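Local coordinates for protein diphthine synthase (Aeropyrum pernix, PDB 1WDE) that probably uses S-adenosyl-L-methionine to trimethylate the modified target histidine of translation elongation factor 2, forming diphthine in diphthamide biosynthesis, at residues A[186-191]-A[233-238]; A[28-33]-A[87-92]. One frame throughout, in Å; residues are numbered along the deposited sequence.

Contact 1: A[186-191]-A[233-238]; sequences QGVSLL and ERLSTA
The backbones come closest at S189 and S236, whose CA atoms are 4.9 Å apart, where helix 184-202 meets the short helix 232-236. This is helix-to-helix packing in the C-terminal half of a tetrapyrrole-methylase fold, the half built on the mixed sheet. V188 carries the apolar part of the contact, and its two methyls do different work. CG1 lies anti to the backbone N (chi1 179°) and rests on the backbone side of S236, with V188 CG1 3.7 Å from S236 CB and 4.0 Å from S236 CA. The other methyl turns to L235: V188 CG2 meets L235 CD2 at 3.9 Å. The V188 and L235 side chains cross at about a right angle, and their nearest approach is methyl to methyl. L235 also packs on W229 of strand 225-229 and on P184 at the start of the partner helix. S236 touches L192, one turn beyond V188 and S189. The short helix thus packs on both strand 225-229 and helix 184-202. A backbone hydrogen bond between E233 and A209 adds a further tie. V188 also comes near the methyl-donor site: its side chain is about 6 Å from that of L173, which by similarity binds S-adenosyl-L-methionine. The polar edge of the contact belongs to S189. Its hydroxyl sits beside its own backbone N (chi1 -78°) and is hydrogen-bonded to G185 O, one turn back in the same helix. From that position S189 OG also lies 2.9 Å from S236 O and 3.7 Å from S236 CB.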
ATOM      1  N   GLN A 186     -13.867  -1.361   8.858  1.00 27.88           N
ATOM      2  CA  GLN A 186     -13.880  -2.804   8.801  1.00 29.27           C
ATOM      3  C   GLN A 186     -12.444  -3.346   8.838  1.00 28.60           C
ATOM      4  O   GLN A 186     -12.166  -4.332   9.527  1.00 29.05           O
ATOM      5  CB  GLN A 186     -14.610  -3.291   7.545  1.00 30.72           C
ATOM      6  CG  GLN A 186     -14.588  -4.799   7.398  1.00 41.53           C
ATOM      7  CD  GLN A 186     -15.703  -5.333   6.514  1.00 51.35           C
ATOM      8  OE1 GLN A 186     -16.126  -4.680   5.557  1.00 57.90           O
ATOM      9  NE2 GLN A 186     -16.174  -6.533   6.825  1.00 51.29           N
ATOM     10  N   GLY A 187     -11.532  -2.709   8.105  1.00 30.64           N
ATOM     11  CA  GLY A 187     -10.154  -3.193   8.110  1.00 29.46           C
ATOM     12  C   GLY A 187      -9.549  -3.212   9.509  1.00 31.89           C
ATOM     13  O   GLY A 187      -8.918  -4.190   9.922  1.00 31.90           O
ATOM     14  N   VAL A 188      -9.744  -2.116  10.241  1.00 31.95           N
ATOM     15  CA  VAL A 188      -9.225  -1.977  11.596  1.00 26.47           C
ATOM     16  C   VAL A 188      -9.944  -2.891  12.572  1.00 29.95           C
ATOM     17  O   VAL A 188      -9.318  -3.452  13.460  1.00 30.06           O
ATOM     18  CB  VAL A 188      -9.335  -0.502  12.070  1.00 25.51           C
ATOM     19  CG1 VAL A 188      -8.833  -0.360  13.485  1.00 31.13           C
ATOM     20  CG2 VAL A 188      -8.529   0.397  11.146  1.00 25.01           C
ATOM     21  N   SER A 189     -11.257  -3.062  12.416  1.00 32.97           N
ATOM     22  CA  SER A 189     -11.994  -3.946  13.324  1.00 26.72           C
ATOM     23  C   SER A 189     -11.459  -5.363  13.364  1.00 27.68           C
ATOM     24  O   SER A 189     -11.279  -5.936  14.445  1.00 29.36           O
ATOM     25  CB  SER A 189     -13.484  -3.999  12.963  1.00 33.52           C
ATOM     26  OG  SER A 189     -14.139  -2.840  13.433  1.00 29.32           O
ATOM     27  N   LEU A 190     -11.225  -5.938  12.194  1.00 25.99           N
ATOM     28  CA  LEU A 190     -10.710  -7.292  12.125  1.00 27.61           C
ATOM     29  C   LEU A 190      -9.254  -7.312  12.604  1.00 26.38           C
ATOM     30  O   LEU A 190      -8.784  -8.320  13.119  1.00 29.74           O
ATOM     31  CB  LEU A 190     -10.811  -7.838  10.694  1.00 32.65           C
ATOM     32  CG  LEU A 190     -10.151  -9.206  10.446  1.00 33.30           C
ATOM     33  CD1 LEU A 190     -10.727 -10.270  11.399  1.00 37.30           C
ATOM     34  CD2 LEU A 190     -10.365  -9.598   8.987  1.00 34.33           C
ATOM     35  N   LEU A 191      -8.546  -6.201  12.428  1.00 28.40           N
ATOM     36  CA  LEU A 191      -7.150  -6.111  12.891  1.00 28.82           C
ATOM     37  C   LEU A 191      -7.186  -6.205  14.425  1.00 25.26           C
ATOM     38  O   LEU A 191      -6.416  -6.943  15.038  1.00 26.29           O
ATOM     39  CB  LEU A 191      -6.539  -4.762  12.492  1.00 26.15           C
ATOM     40  CG  LEU A 191      -5.015  -4.539  12.383  1.00 34.35           C
ATOM     41  CD1 LEU A 191      -4.673  -3.119  12.848  1.00 18.98           C
ATOM     42  CD2 LEU A 191      -4.250  -5.549  13.181  1.00 23.56           C
ATOM     43  N   GLU A 233      -9.119   2.257  18.082  1.00 27.09           N
ATOM     44  CA  GLU A 233     -10.417   1.824  18.608  1.00 26.18           C
ATOM     45  C   GLU A 233     -11.485   2.751  18.010  1.00 22.98           C
ATOM     46  O   GLU A 233     -12.509   2.300  17.505  1.00 28.32           O
ATOM     47  CB  GLU A 233     -10.406   1.936  20.136  1.00 27.97           C
ATOM     48  CG  GLU A 233     -11.663   1.468  20.839  1.00 35.09           C
ATOM     49  CD  GLU A 233     -11.965   0.020  20.571  1.00 43.70           C
ATOM     50  OE1 GLU A 233     -12.990  -0.252  19.914  1.00 52.58           O
ATOM     51  OE2 GLU A 233     -11.178  -0.850  21.008  1.00 53.16           O
ATOM     52  N   ARG A 234     -11.232   4.052  18.071  1.00 25.10           N
ATOM     53  CA  ARG A 234     -12.159   5.039  17.528  1.00 27.44           C
ATOM     54  C   ARG A 234     -12.367   4.865  16.026  1.00 32.33           C
ATOM     55  O   ARG A 234     -13.482   4.974  15.532  1.00 32.57           O
ATOM     56  CB  ARG A 234     -11.653   6.463  17.792  1.00 27.33           C
ATOM     57  CG  ARG A 234     -11.878   6.964  19.208  1.00 43.23           C
ATOM     58  CD  ARG A 234     -11.774   8.478  19.258  1.00 55.30           C
ATOM     59  NE  ARG A 234     -12.744   9.103  18.363  1.00 66.35           N
ATOM     60  CZ  ARG A 234     -12.807  10.407  18.113  1.00 68.35           C
ATOM     61  NH1 ARG A 234     -11.952  11.242  18.689  1.00 70.84           N
ATOM     62  NH2 ARG A 234     -13.730  10.878  17.284  1.00 71.25           N
ATOM     63  N   LEU A 235     -11.289   4.604  15.297  1.00 27.84           N
ATOM     64  CA  LEU A 235     -11.380   4.437  13.853  1.00 26.15           C
ATOM     65  C   LEU A 235     -12.126   3.181  13.475  1.00 24.35           C
ATOM     66  O   LEU A 235     -12.849   3.168  12.481  1.00 29.50           O
ATOM     67  CB  LEU A 235      -9.976   4.385  13.235  1.00 26.96           C
ATOM     68  CG  LEU A 235      -9.839   4.203  11.720  1.00 25.29           C
ATOM     69  CD1 LEU A 235     -10.659   5.264  10.981  1.00 20.70           C
ATOM     70  CD2 LEU A 235      -8.355   4.332  11.350  1.00 22.81           C
ATOM     71  N   SER A 236     -11.953   2.128  14.270  1.00 24.52           N
ATOM     72  CA  SER A 236     -12.574   0.833  13.993  1.00 25.53           C
ATOM     73  C   SER A 236     -14.096   0.878  13.884  1.00 30.98           C
ATOM     74  O   SER A 236     -14.689   0.034  13.222  1.00 32.35           O
ATOM     75  CB  SER A 236     -12.198  -0.183  15.077  1.00 29.27           C
ATOM     76  OG  SER A 236     -12.755   0.201  16.326  1.00 33.49           O
ATOM     77  N   THR A 237     -14.724   1.851  14.533  1.00 25.26           N
ATOM     78  CA  THR A 237     -16.189   1.949  14.483  1.00 35.05           C
ATOM     79  C   THR A 237     -16.668   3.184  13.718  1.00 32.40           C
ATOM     80  O   THR A 237     -17.852   3.502  13.720  1.00 36.66           O
ATOM     81  CB  THR A 237     -16.809   2.002  15.912  1.00 25.57           C
ATOM     82  OG1 THR A 237     -16.270   3.114  16.629  1.00 35.32           O
ATOM     83  CG2 THR A 237     -16.513   0.728  16.676  1.00 36.07           C
ATOM     84  N   ALA A 238     -15.750   3.891  13.075  1.00 31.88           N
ATOM     85  CA  ALA A 238     -16.125   5.086  12.339  1.00 24.92           C
ATOM     86  C   ALA A 238     -16.475   4.767  10.878  1.00 31.62           C
ATOM     87  O   ALA A 238     -15.783   3.995  10.214  1.00 26.21           O
ATOM     88  CB  ALA A 238     -14.999   6.083  12.390  1.00 35.83           C
TER

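Contact 2: A[28-33]-A[87-92]; sequences DAVRRA and AVVTAG
V30 and A33 meet A87 and V89 through methyl groups, and the flat guanidinium of R32 takes no part in that meeting. It is turned to its own helix, where D28 OD1 lies at its edge, in its plane. The salt bridge itself runs from R32 NE to D28 OD2 at 2.7 Å, and its hydrogen bond is weak, bent to 118°. The contact with strand 85-90 is purely apolar. V30 CG2 meets V89 CG2 at 3.8 Å, methyl against methyl, and the two side chains cross at about a right angle. In each valine this methyl is the branch anti to the carbonyl carbon. A33, which follows R32, adds a second point, with A33 CB 3.9 Å from A87 CB. A87 and V89 alternate with V88, which points to the other face of the sheet and packs on L10 and L12. W15 and V36 touch both valines. Strand 85-90 lies between strands 9-14 and 35-39. Helix 24-32 links those two flanking strands and passes over the strand between them, a beta-alpha-beta crossover in the parallel sheet of the N-terminal half of the tetrapyrrole-methylase fold.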
ATOM      1  N   ASP A  28       6.129   8.326 -22.743  1.00 38.30           N
ATOM      2  CA  ASP A  28       6.966   7.957 -23.888  1.00 42.33           C
ATOM      3  C   ASP A  28       7.053   6.429 -24.065  1.00 46.15           C
ATOM      4  O   ASP A  28       6.742   5.893 -25.135  1.00 47.92           O
ATOM      5  CB  ASP A  28       8.367   8.532 -23.694  1.00 39.91           C
ATOM      6  CG  ASP A  28       9.240   8.378 -24.925  1.00 55.02           C
ATOM      7  OD1 ASP A  28      10.469   8.587 -24.810  1.00 57.91           O
ATOM      8  OD2 ASP A  28       8.701   8.058 -26.007  1.00 56.35           O
ATOM      9  N   ALA A  29       7.464   5.729 -23.012  1.00 39.92           N
ATOM     10  CA  ALA A  29       7.597   4.273 -23.051  1.00 39.47           C
ATOM     11  C   ALA A  29       6.372   3.550 -23.586  1.00 40.15           C
ATOM     12  O   ALA A  29       6.488   2.664 -24.432  1.00 45.90           O
ATOM     13  CB  ALA A  29       7.923   3.736 -21.651  1.00 36.07           C
ATOM     14  N   VAL A  30       5.203   3.910 -23.069  1.00 41.43           N
ATOM     15  CA  VAL A  30       3.946   3.280 -23.470  1.00 38.53           C
ATOM     16  C   VAL A  30       3.570   3.618 -24.909  1.00 38.50           C
ATOM     17  O   VAL A  30       2.941   2.816 -25.602  1.00 35.74           O
ATOM     18  CB  VAL A  30       2.804   3.681 -22.479  1.00 45.61           C
ATOM     19  CG1 VAL A  30       1.440   3.453 -23.090  1.00 40.47           C
ATOM     20  CG2 VAL A  30       2.928   2.844 -21.204  1.00 39.12           C
ATOM     21  N   ARG A  31       3.969   4.797 -25.362  1.00 42.01           N
ATOM     22  CA  ARG A  31       3.661   5.199 -26.724  1.00 49.10           C
ATOM     23  C   ARG A  31       4.556   4.447 -27.702  1.00 52.47           C
ATOM     24  O   ARG A  31       4.128   4.096 -28.804  1.00 51.93           O
ATOM     25  CB  ARG A  31       3.826   6.717 -26.882  1.00 48.97           C
ATOM     26  CG  ARG A  31       2.788   7.498 -26.079  1.00 58.14           C
ATOM     27  CD  ARG A  31       2.897   9.016 -26.210  1.00 61.28           C
ATOM     28  NE  ARG A  31       4.189   9.541 -25.773  1.00 65.38           N
ATOM     29  CZ  ARG A  31       4.376  10.773 -25.302  1.00 67.64           C
ATOM     30  NH1 ARG A  31       5.589  11.170 -24.935  1.00 64.03           N
ATOM     31  NH2 ARG A  31       3.345  11.603 -25.179  1.00 64.84           N
ATOM     32  N   ARG A  32       5.783   4.166 -27.274  1.00 52.35           N
ATOM     33  CA  ARG A  32       6.748   3.469 -28.112  1.00 55.12           C
ATOM     34  C   ARG A  32       6.650   1.949 -28.069  1.00 55.31           C
ATOM     35  O   ARG A  32       7.275   1.262 -28.874  1.00 57.40           O
ATOM     36  CB  ARG A  32       8.169   3.927 -27.757  1.00 54.32           C
ATOM     37  CG  ARG A  32       8.421   5.385 -28.125  1.00 53.15           C
ATOM     38  CD  ARG A  32       9.824   5.848 -27.754  1.00 58.73           C
ATOM     39  NE  ARG A  32      10.076   7.215 -28.212  1.00 63.98           N
ATOM     40  CZ  ARG A  32      10.185   7.572 -29.491  1.00 68.33           C
ATOM     41  NH1 ARG A  32      10.068   6.662 -30.451  1.00 70.36           N
ATOM     42  NH2 ARG A  32      10.401   8.840 -29.817  1.00 65.99           N
ATOM     43  N   ALA A  33       5.861   1.417 -27.144  1.00 55.14           N
ATOM     44  CA  ALA A  33       5.692  -0.029 -27.051  1.00 54.54           C
ATOM     45  C   ALA A  33       4.840  -0.518 -28.228  1.00 54.22           C
ATOM     46  O   ALA A  33       4.209   0.281 -28.918  1.00 52.72           O
ATOM     47  CB  ALA A  33       5.021  -0.395 -25.730  1.00 55.38           C
ATOM     48  N   ALA A  87       4.463  -3.733 -22.870  1.00 45.85           N
ATOM     49  CA  ALA A  87       4.379  -2.930 -21.663  1.00 47.95           C
ATOM     50  C   ALA A  87       3.245  -3.390 -20.760  1.00 47.42           C
ATOM     51  O   ALA A  87       2.166  -3.749 -21.237  1.00 45.91           O
ATOM     52  CB  ALA A  87       4.186  -1.458 -22.024  1.00 45.60           C
ATOM     53  N   VAL A  88       3.517  -3.412 -19.458  1.00 41.15           N
ATOM     54  CA  VAL A  88       2.514  -3.762 -18.460  1.00 37.23           C
ATOM     55  C   VAL A  88       2.418  -2.508 -17.603  1.00 33.03           C
ATOM     56  O   VAL A  88       3.404  -2.068 -16.995  1.00 29.70           O
ATOM     57  CB  VAL A  88       2.935  -4.978 -17.602  1.00 39.57           C
ATOM     58  CG1 VAL A  88       1.918  -5.208 -16.488  1.00 35.38           C
ATOM     59  CG2 VAL A  88       3.017  -6.230 -18.479  1.00 39.46           C
ATOM     60  N   VAL A  89       1.231  -1.915 -17.583  1.00 35.56           N
ATOM     61  CA  VAL A  89       1.013  -0.684 -16.842  1.00 33.38           C
ATOM     62  C   VAL A  89       0.219  -0.876 -15.564  1.00 31.68           C
ATOM     63  O   VAL A  89      -0.821  -1.528 -15.556  1.00 34.21           O
ATOM     64  CB  VAL A  89       0.271   0.342 -17.686  1.00 26.54           C
ATOM     65  CG1 VAL A  89       0.254   1.687 -16.970  1.00 29.78           C
ATOM     66  CG2 VAL A  89       0.940   0.470 -19.059  1.00 30.24           C
ATOM     67  N   THR A  90       0.724  -0.272 -14.494  1.00 33.51           N
ATOM     68  CA  THR A  90       0.100  -0.334 -13.180  1.00 29.44           C
ATOM     69  C   THR A  90      -0.149   1.079 -12.663  1.00 31.91           C
ATOM     70  O   THR A  90       0.633   1.981 -12.931  1.00 33.03           O
ATOM     71  CB  THR A  90       1.029  -1.075 -12.176  1.00 33.78           C
ATOM     72  OG1 THR A  90       1.195  -2.437 -12.600  1.00 32.49           O
ATOM     73  CG2 THR A  90       0.434  -1.052 -10.762  1.00 39.04           C
ATOM     74  N   ALA A  91      -1.253   1.289 -11.952  1.00 28.17           N
ATOM     75  CA  ALA A  91      -1.485   2.600 -11.364  1.00 29.52           C
ATOM     76  C   ALA A  91      -0.418   2.632 -10.246  1.00 26.19           C
ATOM     77  O   ALA A  91      -0.074   1.595  -9.693  1.00 32.97           O
ATOM     78  CB  ALA A  91      -2.904   2.676 -10.768  1.00 36.69           C
ATOM     79  N   GLY A  92       0.124   3.793  -9.923  1.00 30.25           N
ATOM     80  CA  GLY A  92       1.152   3.830  -8.894  1.00 26.33           C
ATOM     81  C   GLY A  92       2.497   3.379  -9.447  1.00 26.50           C
ATOM     82  O   GLY A  92       2.912   3.818 -10.516  1.00 27.77           O
TER

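Overall arrangement
Contact 1 and contact 2 share no helix or strand. They lie on opposite sides of the chain's centre, with centres 37 Å apart and nearest atoms about 21 Å apart. Both are largely buried, one between helices in the half with the mixed sheet and one against the parallel sheet. Contact 2 fixes a helix to a central strand of the parallel sheet and uses methyl groups alone across its interface. Contact 1 joins two helices and adds a serine hydroxyl and a backbone carbonyl at a partly exposed edge. Each lies in the half of the fold that also holds a residue that by similarity binds S-adenosyl-L-methionine, L173 near contact 1 and the more distant D93 beyond contact 2.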